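Local coordinates for ceramide very long chain fatty acid hydroxylase SCS7 (Saccharomyces cerevisiae, PDB 4ZR1), which hydroxylates sphingolipid-associated very long chain fatty acids, probably at C-2 of the acyl chain of dihydroceramides and phytoceramides, using O2 and cytochrome b5, at residues 97-103 / 184-190; 60-64 / 170-174; 150-155 / 173-178. All blocks are in the same frame, centred on the assembly; numbering follows the deposited sequence.

Contact 1: 97-103 / 184-190. With BOG (octyl beta-D-glucopyranoside), chain E.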
loop_
_atom_site.group_PDB
_atom_site.type_symbol
_atom_site.label_atom_id
_atom_site.label_comp_id
_atom_site.label_asym_id
_atom_site.label_seq_id
_atom_site.Cartn_x
_atom_site.Cartn_y
_atom_site.Cartn_z
ATOM N N GLU A 97 -0.787 -18.081 9.546
ATOM C CA GLU A 97 -0.700 -16.704 10.007
ATOM C C GLU A 97 0.700 -16.060 9.907
ATOM O O GLU A 97 0.790 -14.855 9.669
ATOM C CB GLU A 97 -1.207 -16.601 11.449
ATOM C CG GLU A 97 -1.476 -15.158 11.900
ATOM C CD GLU A 97 -2.718 -14.541 11.249
ATOM O OE1 GLU A 97 -3.528 -15.275 10.653
ATOM O OE2 GLU A 97 -2.899 -13.314 11.353
ATOM N N PRO A 98 1.786 -16.835 10.094
ATOM C CA PRO A 98 3.094 -16.184 9.949
ATOM C C PRO A 98 3.357 -15.504 8.600
ATOM O O PRO A 98 4.007 -14.456 8.583
ATOM C CB PRO A 98 4.071 -17.341 10.167
ATOM C CG PRO A 98 3.381 -18.169 11.191
ATOM C CD PRO A 98 1.911 -18.120 10.811
ATOM N N LEU A 99 2.850 -16.069 7.508
ATOM C CA LEU A 99 2.986 -15.475 6.178
ATOM C C LEU A 99 2.366 -14.083 6.031
ATOM O O LEU A 99 2.649 -13.369 5.074
ATOM C CB LEU A 99 2.356 -16.396 5.141
ATOM C CG LEU A 99 3.132 -17.679 4.921
ATOM C CD1 LEU A 99 2.358 -18.611 4.015
ATOM C CD2 LEU A 99 4.472 -17.290 4.315
ATOM N N THR A 100 1.502 -13.704 6.961
ATOM C CA THR A 100 0.754 -12.462 6.810
ATOM C C THR A 100 1.433 -11.352 7.585
ATOM O O THR A 100 0.941 -10.233 7.626
ATOM C CB THR A 100 -0.726 -12.611 7.295
ATOM O OG1 THR A 100 -0.775 -12.638 8.729
ATOM C CG2 THR A 100 -1.365 -13.902 6.732
ATOM N N LYS A 101 2.562 -11.669 8.209
ATOM C CA LYS A 101 3.264 -10.699 9.042
ATOM C C LYS A 101 4.662 -10.446 8.503
ATOM O O LYS A 101 5.476 -11.356 8.439
ATOM C CB LYS A 101 3.336 -11.180 10.488
ATOM C CG LYS A 101 2.008 -11.184 11.235
ATOM C CD LYS A 101 2.271 -11.329 12.725
ATOM C CE LYS A 101 1.004 -11.275 13.537
ATOM N NZ LYS A 101 0.140 -12.461 13.299
ATOM N N THR A 102 4.935 -9.219 8.078
ATOM C CA THR A 102 6.234 -8.918 7.496
ATOM C C THR A 102 6.744 -7.600 8.054
ATOM O O THR A 102 6.100 -6.558 7.906
ATOM C CB THR A 102 6.182 -8.831 5.962
ATOM O OG1 THR A 102 5.525 -7.621 5.593
ATOM C CG2 THR A 102 5.400 -10.012 5.367
ATOM N N ALA A 103 7.897 -7.655 8.706
ATOM C CA ALA A 103 8.484 -6.481 9.322
ATOM C C ALA A 103 9.135 -5.597 8.270
ATOM O O ALA A 103 9.482 -6.070 7.192
ATOM C CB ALA A 103 9.492 -6.888 10.366
ATOM N N LYS A 184 1.906 -2.569 12.091
ATOM C CA LYS A 184 3.301 -2.500 11.656
ATOM C C LYS A 184 3.776 -3.746 10.894
ATOM O O LYS A 184 4.826 -3.722 10.253
ATOM C CB LYS A 184 4.217 -2.231 12.855
ATOM C CG LYS A 184 4.222 -3.318 13.915
ATOM C CD LYS A 184 5.059 -2.908 15.130
ATOM C CE LYS A 184 4.996 -3.961 16.236
ATOM N NZ LYS A 184 5.782 -3.586 17.445
ATOM N N TYR A 185 2.999 -4.822 10.915
ATOM C CA TYR A 185 3.414 -6.009 10.176
ATOM C C TYR A 185 2.576 -6.274 8.936
ATOM O O TYR A 185 2.762 -7.290 8.281
ATOM C CB TYR A 185 3.392 -7.238 11.072
ATOM C CG TYR A 185 4.437 -7.212 12.169
ATOM C CD1 TYR A 185 5.749 -7.590 11.921
ATOM C CD2 TYR A 185 4.100 -6.838 13.454
ATOM C CE1 TYR A 185 6.692 -7.579 12.926
ATOM C CE2 TYR A 185 5.034 -6.824 14.459
ATOM C CZ TYR A 185 6.326 -7.195 14.197
ATOM O OH TYR A 185 7.245 -7.170 15.222
ATOM N N ARG A 186 1.678 -5.356 8.596
ATOM C CA ARG A 186 0.884 -5.497 7.383
ATOM C C ARG A 186 0.968 -4.258 6.512
ATOM O O ARG A 186 -0.016 -3.862 5.889
ATOM C CB ARG A 186 -0.584 -5.779 7.721
ATOM C CG ARG A 186 -0.919 -7.252 7.864
ATOM C CD ARG A 186 -0.343 -7.821 9.139
ATOM N NE ARG A 186 -0.782 -9.195 9.335
ATOM C CZ ARG A 186 -1.812 -9.552 10.097
ATOM N NH1 ARG A 186 -2.516 -8.634 10.762
ATOM N NH2 ARG A 186 -2.137 -10.833 10.197
ATOM N N LEU A 187 2.140 -3.640 6.476
ATOM C CA LEU A 187 2.341 -2.458 5.658
ATOM C C LEU A 187 3.188 -2.814 4.438
ATOM O O LEU A 187 2.716 -2.722 3.305
ATOM C CB LEU A 187 2.982 -1.336 6.484
ATOM C CG LEU A 187 3.094 0.064 5.881
ATOM C CD1 LEU A 187 3.257 1.125 6.965
ATOM C CD2 LEU A 187 4.272 0.130 4.926
ATOM N N VAL A 188 4.436 -3.214 4.656
ATOM C CA VAL A 188 5.278 -3.534 3.516
ATOM C C VAL A 188 4.798 -4.820 2.875
ATOM O O VAL A 188 4.021 -5.570 3.460
ATOM C CB VAL A 188 6.760 -3.662 3.881
ATOM C CG1 VAL A 188 7.227 -2.415 4.657
ATOM C CG2 VAL A 188 7.013 -4.933 4.656
ATOM N N MET A 189 5.247 -5.052 1.653
ATOM C CA MET A 189 4.775 -6.176 0.873
ATOM C C MET A 189 5.496 -7.428 1.295
ATOM O O MET A 189 6.708 -7.429 1.460
ATOM C CB MET A 189 4.998 -5.938 -0.616
ATOM C CG MET A 189 4.407 -4.649 -1.129
ATOM S SD MET A 189 4.601 -4.571 -2.911
ATOM C CE MET A 189 4.182 -6.256 -3.304
ATOM N N PRO A 190 4.748 -8.509 1.481
ATOM C CA PRO A 190 5.402 -9.793 1.725
ATOM C C PRO A 190 6.095 -10.267 0.457
ATOM O O PRO A 190 5.528 -10.089 -0.621
ATOM C CB PRO A 190 4.235 -10.708 2.113
ATOM C CG PRO A 190 3.055 -10.068 1.567
ATOM C CD PRO A 190 3.289 -8.597 1.622
HETATM C C1 BOG E . -0.176 -6.328 1.891
HETATM O O1 BOG E . 0.003 -7.354 2.843
HETATM C C2 BOG E . -0.044 -4.996 2.589
HETATM O O2 BOG E . -1.149 -4.861 3.451
HETATM C C3 BOG E . -0.114 -3.865 1.587
HETATM O O3 BOG E . 0.221 -2.619 2.154
HETATM C C4 BOG E . 0.757 -4.126 0.396
HETATM O O4 BOG E . 0.436 -3.158 -0.574
HETATM C C5 BOG E . 0.461 -5.498 -0.148
HETATM O O5 BOG E . 0.766 -6.450 0.849
HETATM C C6 BOG E . 1.293 -5.672 -1.409
HETATM O O6 BOG E . 1.633 -7.020 -1.653
HETATM C "C1'" BOG E . -0.951 -8.394 2.782
HETATM C "C2'" BOG E . -0.691 -9.436 3.850
HETATM C "C3'" BOG E . -1.259 -10.760 3.379
HETATM C "C4'" BOG E . -0.200 -11.846 3.337
HETATM C "C5'" BOG E . -0.458 -12.789 2.174
HETATM C "C6'" BOG E . 0.307 -14.075 2.375
HETATM C "C7'" BOG E . 0.199 -14.942 1.142
HETATM C "C8'" BOG E . -1.148 -15.628 1.128
#
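A salt-bridge network centred on Arg186 joins two loops, probably both on the cytoplasmic side, with Glu97, Thr100 and Lys101 facing it from the first. The arginine grips Thr100 side-on with two nitrogens: NE donates to Thr100 O (2.6 Å) and NH2 to Thr100 OG1 (2.7 Å). The NE bond reaches the carbonyl from 50° above its plane, whereas the NH2 bond is nearly straight, and both acceptors lie in the guanidinium plane. A bend at chi2 (72°) turns the chain back to this grip. Glu97 OE2 meets the edge of the same group, 2.8 Å from Arg186 NH2, with carboxylate and guanidinium planes 68° apart. Thr100 OG1 donates to Glu97 O, which fixes its rotation. Lys101 NZ makes a long salt bridge to Glu97 OE2 and lies 4.2 Å from Arg186 NH2; the carboxylates of Glu97 and Asp183, the latter salt-bridged to Arg186 NH1, probably offset these like charges. Beyond this network Thr102 N bonds to Tyr185 O (2.9 Å), and Ala103 CB packs 3.9 Å from Tyr185 CE1. Thr102 CG2 lies 3.5 Å from Pro190 CB, at the N-cap of helix 191-208. A bound octyl glucoside donates from O2 to Arg186 O and from O3 to Leu187 O. The arrangement is an arginine-centred network between the loops that lead into transmembrane helices 106-125 and 191-208, close to His177 and His232, ligands of one zinc ion.

Contact 2: 60-64 / 170-174. With ZN (zinc ion), chain D; BOG (octyl beta-D-glucopyranoside), chain E.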
loop_
_atom_site.group_PDB
_atom_site.type_symbol
_atom_site.label_atom_id
_atom_site.label_comp_id
_atom_site.label_asym_id
_atom_site.label_seq_id
_atom_site.Cartn_x
_atom_site.Cartn_y
_atom_site.Cartn_z
ATOM N N LEU A 60 -10.104 -12.356 9.537
ATOM C CA LEU A 60 -10.743 -11.440 8.594
ATOM C C LEU A 60 -10.965 -12.019 7.200
ATOM O O LEU A 60 -11.945 -11.698 6.531
ATOM C CB LEU A 60 -9.911 -10.156 8.481
ATOM C CG LEU A 60 -9.801 -9.303 9.750
ATOM C CD1 LEU A 60 -8.798 -8.181 9.569
ATOM C CD2 LEU A 60 -11.157 -8.738 10.126
ATOM N N LEU A 61 -10.057 -12.877 6.765
ATOM C CA LEU A 61 -10.073 -13.350 5.387
ATOM C C LEU A 61 -11.269 -14.261 5.043
ATOM O O LEU A 61 -11.935 -14.047 4.032
ATOM C CB LEU A 61 -8.760 -14.064 5.094
ATOM C CG LEU A 61 -8.285 -14.099 3.655
ATOM C CD1 LEU A 61 -8.249 -12.700 3.083
ATOM C CD2 LEU A 61 -6.907 -14.705 3.653
ATOM N N MET A 62 -11.548 -15.270 5.865
ATOM C CA MET A 62 -12.683 -16.151 5.580
ATOM C C MET A 62 -13.972 -15.364 5.712
ATOM O O MET A 62 -14.952 -15.585 4.999
ATOM C CB MET A 62 -12.703 -17.373 6.513
ATOM C CG MET A 62 -11.875 -18.553 5.987
ATOM S SD MET A 62 -12.512 -19.244 4.440
ATOM C CE MET A 62 -11.268 -20.477 4.057
ATOM N N GLN A 63 -13.936 -14.423 6.633
ATOM C CA GLN A 63 -15.047 -13.545 6.922
ATOM C C GLN A 63 -15.412 -12.732 5.661
ATOM O O GLN A 63 -16.564 -12.365 5.453
ATOM C CB GLN A 63 -14.640 -12.649 8.087
ATOM C CG GLN A 63 -15.701 -12.243 9.025
ATOM C CD GLN A 63 -15.168 -11.325 10.098
ATOM O OE1 GLN A 63 -15.793 -10.325 10.433
ATOM N NE2 GLN A 63 -14.015 -11.666 10.655
ATOM N N ILE A 64 -14.410 -12.471 4.819
ATOM C CA ILE A 64 -14.589 -11.776 3.544
ATOM C C ILE A 64 -15.002 -12.728 2.427
ATOM O O ILE A 64 -15.902 -12.419 1.640
ATOM C CB ILE A 64 -13.292 -11.062 3.096
ATOM C CG1 ILE A 64 -12.885 -9.988 4.091
ATOM C CG2 ILE A 64 -13.459 -10.433 1.718
ATOM C CD1 ILE A 64 -11.579 -9.321 3.722
ATOM N N HIS A 170 -8.232 -7.743 -3.408
ATOM C CA HIS A 170 -8.069 -6.326 -3.128
ATOM C C HIS A 170 -7.530 -6.122 -1.712
ATOM O O HIS A 170 -6.530 -5.435 -1.500
ATOM C CB HIS A 170 -9.405 -5.610 -3.303
ATOM C CG HIS A 170 -9.348 -4.146 -3.011
ATOM N ND1 HIS A 170 -9.419 -3.638 -1.732
ATOM C CD2 HIS A 170 -9.229 -3.078 -3.834
ATOM C CE1 HIS A 170 -9.342 -2.322 -1.779
ATOM N NE2 HIS A 170 -9.225 -1.955 -3.043
ATOM N N PHE A 171 -8.209 -6.735 -0.751
ATOM C CA PHE A 171 -7.812 -6.710 0.652
ATOM C C PHE A 171 -6.343 -7.084 0.839
ATOM O O PHE A 171 -5.604 -6.376 1.515
ATOM C CB PHE A 171 -8.711 -7.659 1.448
ATOM C CG PHE A 171 -8.403 -7.720 2.910
ATOM C CD1 PHE A 171 -8.857 -6.733 3.765
ATOM C CD2 PHE A 171 -7.693 -8.791 3.440
ATOM C CE1 PHE A 171 -8.585 -6.799 5.123
ATOM C CE2 PHE A 171 -7.416 -8.863 4.796
ATOM C CZ PHE A 171 -7.867 -7.869 5.642
ATOM N N LEU A 172 -5.924 -8.186 0.227
ATOM C CA LEU A 172 -4.536 -8.635 0.329
ATOM C C LEU A 172 -3.524 -7.688 -0.335
ATOM O O LEU A 172 -2.371 -7.613 0.091
ATOM C CB LEU A 172 -4.391 -10.035 -0.278
ATOM C CG LEU A 172 -4.956 -11.213 0.513
ATOM C CD1 LEU A 172 -4.816 -12.487 -0.295
ATOM C CD2 LEU A 172 -4.270 -11.370 1.879
ATOM N N LEU A 173 -3.941 -6.972 -1.379
ATOM C CA LEU A 173 -3.009 -6.106 -2.108
ATOM C C LEU A 173 -2.855 -4.734 -1.480
ATOM O O LEU A 173 -1.793 -4.135 -1.575
ATOM C CB LEU A 173 -3.444 -5.945 -3.565
ATOM C CG LEU A 173 -3.310 -7.209 -4.419
ATOM C CD1 LEU A 173 -3.601 -6.913 -5.880
ATOM C CD2 LEU A 173 -1.935 -7.827 -4.247
ATOM N N HIS A 174 -3.905 -4.231 -0.842
ATOM C CA HIS A 174 -3.878 -2.864 -0.338
ATOM C C HIS A 174 -5.028 -2.522 0.626
ATOM O O HIS A 174 -4.867 -1.689 1.518
ATOM C CB HIS A 174 -3.896 -1.891 -1.513
ATOM C CG HIS A 174 -3.468 -0.509 -1.152
ATOM N ND1 HIS A 174 -2.214 -0.228 -0.647
ATOM C CD2 HIS A 174 -4.126 0.673 -1.211
ATOM C CE1 HIS A 174 -2.119 1.069 -0.421
ATOM N NE2 HIS A 174 -3.263 1.639 -0.757
HETATM ZN ZN ZN D . -3.931 3.687 -0.955
HETATM C C1 BOG E . -0.176 -6.328 1.891
HETATM O O1 BOG E . 0.003 -7.354 2.843
HETATM C C2 BOG E . -0.044 -4.996 2.589
HETATM O O2 BOG E . -1.149 -4.861 3.451
HETATM C C3 BOG E . -0.114 -3.865 1.587
HETATM O O3 BOG E . 0.221 -2.619 2.154
HETATM C C4 BOG E . 0.757 -4.126 0.396
HETATM O O4 BOG E . 0.436 -3.158 -0.574
HETATM C C5 BOG E . 0.461 -5.498 -0.148
HETATM O O5 BOG E . 0.766 -6.450 0.849
HETATM C C6 BOG E . 1.293 -5.672 -1.409
HETATM O O6 BOG E . 1.633 -7.020 -1.653
HETATM C "C1'" BOG E . -0.951 -8.394 2.782
HETATM C "C2'" BOG E . -0.691 -9.436 3.850
HETATM C "C3'" BOG E . -1.259 -10.760 3.379
HETATM C "C4'" BOG E . -0.200 -11.846 3.337
HETATM C "C5'" BOG E . -0.458 -12.789 2.174
HETATM C "C6'" BOG E . 0.307 -14.075 2.375
HETATM C "C7'" BOG E . 0.199 -14.942 1.142
HETATM C "C8'" BOG E . -1.148 -15.628 1.128
#
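The Phe171 ring has Ile64 CD1 over one face, while the methyls of Leu60 and Leu61 approach it obliquely. Ile64 CD1 stands 3.8 Å from the ring centroid, 18° off the normal, in a CH-pi contact shifted somewhat toward the rim; its closest ring atom is Phe171 CG. Leu60 CD1 comes to the far end of the ring, 4.0 Å from Phe171 CZ, its side chain running across the phenyl at about a right angle. Leu61 CD1 lies 4.0 Å from Phe171 CD2 and looser, at 4.4 Å, from Leu172 CD2. With CG anti to the backbone N (chi1 -180°), the phenyl of Phe171 stretches from helix 164-179 toward helix 60-65, where residues 60, 61 and 64 share one side. The short segments run roughly antiparallel, at 146°, with axes 11.7 Å apart, a spacing spanned by the ring and the branched side chains. Tyr74 and Ile78 of helix 71-78 also touch Phe171. On the other side of helix 164-179, His174 binds a zinc ion through NE2 (2.2 Å), and the octyl glucoside O4 sits at the edge of its ring, in plane. That same O4 donates a hydrogen bond to Leu173 O (2.6 Å), while Leu172 CD2 lies 3.4 Å from C3' of the detergent's alkyl chain. Between the two segments the chemistry is wholly apolar: buried methyls and one aromatic ring hold the helices by shape and dispersion, without a directional polar bond to fix their register.

Contact 3: 150-155 / 173-178. With ZN (zinc ion), chain D; ZN (zinc ion), chain C; BOG (octyl beta-D-glucopyranoside), chain E.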
loop_
_atom_site.group_PDB
_atom_site.type_symbol
_atom_site.label_atom_id
_atom_site.label_comp_id
_atom_site.label_asym_id
_atom_site.label_seq_id
_atom_site.Cartn_x
_atom_site.Cartn_y
_atom_site.Cartn_z
ATOM N N HIS A 150 -0.560 1.792 -7.452
ATOM C CA HIS A 150 -1.322 2.345 -6.351
ATOM C C HIS A 150 -2.678 2.862 -6.795
ATOM O O HIS A 150 -3.698 2.544 -6.185
ATOM C CB HIS A 150 -0.547 3.465 -5.675
ATOM C CG HIS A 150 -1.148 3.897 -4.377
ATOM N ND1 HIS A 150 -0.689 4.983 -3.666
ATOM C CD2 HIS A 150 -2.169 3.376 -3.659
ATOM C CE1 HIS A 150 -1.409 5.120 -2.566
ATOM N NE2 HIS A 150 -2.312 4.157 -2.538
ATOM N N ARG A 151 -2.698 3.648 -7.864
ATOM C CA ARG A 151 -3.942 4.279 -8.304
ATOM C C ARG A 151 -4.895 3.333 -9.035
ATOM O O ARG A 151 -6.114 3.384 -8.828
ATOM C CB ARG A 151 -3.630 5.475 -9.203
ATOM C CG ARG A 151 -4.858 6.116 -9.814
ATOM C CD ARG A 151 -4.493 7.364 -10.557
ATOM N NE ARG A 151 -5.576 7.828 -11.413
ATOM C CZ ARG A 151 -5.473 8.870 -12.225
ATOM N NH1 ARG A 151 -4.329 9.544 -12.294
ATOM N NH2 ARG A 151 -6.504 9.228 -12.974
ATOM N N PHE A 152 -4.345 2.474 -9.890
ATOM C CA PHE A 152 -5.182 1.696 -10.786
ATOM C C PHE A 152 -5.338 0.223 -10.383
ATOM O O PHE A 152 -6.370 -0.385 -10.667
ATOM C CB PHE A 152 -4.650 1.805 -12.222
ATOM C CG PHE A 152 -4.729 3.202 -12.794
ATOM C CD1 PHE A 152 -5.954 3.766 -13.120
ATOM C CD2 PHE A 152 -3.579 3.943 -13.023
ATOM C CE1 PHE A 152 -6.035 5.053 -13.646
ATOM C CE2 PHE A 152 -3.655 5.231 -13.548
ATOM C CZ PHE A 152 -4.889 5.785 -13.859
ATOM N N LEU A 153 -4.344 -0.365 -9.723
ATOM C CA LEU A 153 -4.530 -1.743 -9.257
ATOM C C LEU A 153 -4.983 -1.777 -7.794
ATOM O O LEU A 153 -6.046 -2.302 -7.474
ATOM C CB LEU A 153 -3.256 -2.564 -9.429
ATOM C CG LEU A 153 -3.492 -4.047 -9.113
ATOM C CD1 LEU A 153 -4.104 -4.726 -10.324
ATOM C CD2 LEU A 153 -2.208 -4.764 -8.696
ATOM N N PHE A 154 -4.185 -1.183 -6.916
ATOM C CA PHE A 154 -4.510 -1.115 -5.499
ATOM C C PHE A 154 -5.863 -0.442 -5.207
ATOM O O PHE A 154 -6.617 -0.894 -4.348
ATOM C CB PHE A 154 -3.403 -0.382 -4.749
ATOM C CG PHE A 154 -2.134 -1.160 -4.644
ATOM C CD1 PHE A 154 -2.036 -2.426 -5.201
ATOM C CD2 PHE A 154 -1.029 -0.627 -3.990
ATOM C CE1 PHE A 154 -0.861 -3.150 -5.103
ATOM C CE2 PHE A 154 0.151 -1.355 -3.892
ATOM C CZ PHE A 154 0.233 -2.611 -4.445
ATOM N N HIS A 155 -6.169 0.640 -5.903
ATOM C CA HIS A 155 -7.450 1.299 -5.692
ATOM C C HIS A 155 -8.412 1.094 -6.860
ATOM O O HIS A 155 -9.093 2.025 -7.271
ATOM C CB HIS A 155 -7.246 2.790 -5.425
ATOM C CG HIS A 155 -6.701 3.079 -4.062
ATOM N ND1 HIS A 155 -7.507 3.233 -2.957
ATOM C CD2 HIS A 155 -5.428 3.226 -3.625
ATOM C CE1 HIS A 155 -6.755 3.473 -1.896
ATOM N NE2 HIS A 155 -5.489 3.474 -2.275
ATOM N N LEU A 173 -3.941 -6.972 -1.379
ATOM C CA LEU A 173 -3.009 -6.106 -2.108
ATOM C C LEU A 173 -2.855 -4.734 -1.480
ATOM O O LEU A 173 -1.793 -4.135 -1.575
ATOM C CB LEU A 173 -3.444 -5.945 -3.565
ATOM C CG LEU A 173 -3.310 -7.209 -4.419
ATOM C CD1 LEU A 173 -3.601 -6.913 -5.880
ATOM C CD2 LEU A 173 -1.935 -7.827 -4.247
ATOM N N HIS A 174 -3.905 -4.231 -0.842
ATOM C CA HIS A 174 -3.878 -2.864 -0.338
ATOM C C HIS A 174 -5.028 -2.522 0.626
ATOM O O HIS A 174 -4.867 -1.689 1.518
ATOM C CB HIS A 174 -3.896 -1.891 -1.513
ATOM C CG HIS A 174 -3.468 -0.509 -1.152
ATOM N ND1 HIS A 174 -2.214 -0.228 -0.647
ATOM C CD2 HIS A 174 -4.126 0.673 -1.211
ATOM C CE1 HIS A 174 -2.119 1.069 -0.421
ATOM N NE2 HIS A 174 -3.263 1.639 -0.757
ATOM N N GLY A 175 -6.182 -3.158 0.446
ATOM C CA GLY A 175 -7.337 -2.886 1.284
ATOM C C GLY A 175 -7.043 -3.020 2.768
ATOM O O GLY A 175 -7.421 -2.158 3.562
ATOM N N CYS A 176 -6.355 -4.098 3.138
ATOM C CA CYS A 176 -6.011 -4.359 4.534
ATOM C C CYS A 176 -5.212 -3.202 5.132
ATOM O O CYS A 176 -5.391 -2.813 6.290
ATOM C CB CYS A 176 -5.209 -5.656 4.649
ATOM S SG CYS A 176 -4.887 -6.163 6.346
ATOM N N HIS A 177 -4.328 -2.641 4.328
ATOM C CA HIS A 177 -3.486 -1.574 4.810
ATOM C C HIS A 177 -4.323 -0.314 5.100
ATOM O O HIS A 177 -4.065 0.407 6.064
ATOM C CB HIS A 177 -2.372 -1.291 3.803
ATOM C CG HIS A 177 -1.534 -0.111 4.169
ATOM N ND1 HIS A 177 -0.833 -0.039 5.351
ATOM C CD2 HIS A 177 -1.320 1.063 3.531
ATOM C CE1 HIS A 177 -0.208 1.121 5.419
ATOM N NE2 HIS A 177 -0.487 1.806 4.327
ATOM N N HIS A 178 -5.339 -0.061 4.280
ATOM C CA HIS A 178 -6.262 1.041 4.541
ATOM C C HIS A 178 -7.175 0.714 5.712
ATOM O O HIS A 178 -7.538 1.581 6.502
ATOM C CB HIS A 178 -7.094 1.356 3.302
ATOM C CG HIS A 178 -6.451 2.351 2.388
ATOM N ND1 HIS A 178 -6.863 3.663 2.306
ATOM C CD2 HIS A 178 -5.412 2.228 1.527
ATOM C CE1 HIS A 178 -6.113 4.304 1.427
ATOM N NE2 HIS A 178 -5.222 3.458 0.947
HETATM ZN ZN ZN D . -3.931 3.687 -0.955
HETATM ZN ZN ZN C . 0.030 3.951 3.814
HETATM C C1 BOG E . -0.176 -6.328 1.891
HETATM O O1 BOG E . 0.003 -7.354 2.843
HETATM C C2 BOG E . -0.044 -4.996 2.589
HETATM O O2 BOG E . -1.149 -4.861 3.451
HETATM C C3 BOG E . -0.114 -3.865 1.587
HETATM O O3 BOG E . 0.221 -2.619 2.154
HETATM C C4 BOG E . 0.757 -4.126 0.396
HETATM O O4 BOG E . 0.436 -3.158 -0.574
HETATM C C5 BOG E . 0.461 -5.498 -0.148
HETATM O O5 BOG E . 0.766 -6.450 0.849
HETATM C C6 BOG E . 1.293 -5.672 -1.409
HETATM O O6 BOG E . 1.633 -7.020 -1.653
HETATM C "C1'" BOG E . -0.951 -8.394 2.782
HETATM C "C2'" BOG E . -0.691 -9.436 3.850
HETATM C "C3'" BOG E . -1.259 -10.760 3.379
HETATM C "C4'" BOG E . -0.200 -11.846 3.337
HETATM C "C5'" BOG E . -0.458 -12.789 2.174
HETATM C "C6'" BOG E . 0.307 -14.075 2.375
HETATM C "C7'" BOG E . 0.199 -14.942 1.142
HETATM C "C8'" BOG E . -1.148 -15.628 1.128
#
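His174, Phe154 and Leu173 bury the most surface here. Phe154 lies nearly parallel to the His174 imidazole (planes 16° apart), but with centroids 4.9 Å apart the rings barely overlap; Phe154 CD2 sits over one face, 3.6 Å from His174 ND1. On that same side of the phenyl, Leu173 O lies above the ring centre, and Phe154 CE1 is 4.1 Å from Leu173 CB. Leu173 CD1 then meets Leu153 CD2 at 3.8 Å, closing the apolar side of the contact. At the metal end, His150, His155, His174 and His178 all point NE2 at one zinc ion, with bonds of 2.3 Å from both His150 NE2 and His178 NE2. Around it the His150 and His155 rings stand obliquely to His174, whereas the edge of His155 turns toward the face of His178 in an offset edge-to-face pair, planes at 86°. The His150 imidazole is further held by a hydrogen bond from ND1 to Phe263 O. His254 completes this site; His177 binds the second zinc ion through NE2 together with His232, His236, His251 and His255, and the two ions likely form a catalytic dimetal centre. The contact thus joins the cytoplasmic end of helix 128-154 to helix 164-179, the short segments 150-154 and 173-178 running at 106°, while helices 211-236 and 242-256 bring the remaining zinc ligands.

How the contacts relate
From the N terminus, helix 60-65 comes first; contact 2 joins it to helix 164-179 and so closes a loop of 105 residues. Residues 97-103 lie inside that loop, but contact 1 pairs them with 184-190, beyond its end, so contacts 1 and 2 cross. The chain then passes through transmembrane helices 106-125 and 128-154. Contact 3 closes a short 17-residue loop back from 150-155 to 173-178, nested within contact 1. Contacts 2 and 3 share Leu173 and His174, which places helix 164-179 between the cytoplasmic N-terminal part and the membrane helices. Leu187 packs on His177, linking contacts 1 and 3, and one octyl glucoside touches all three contacts.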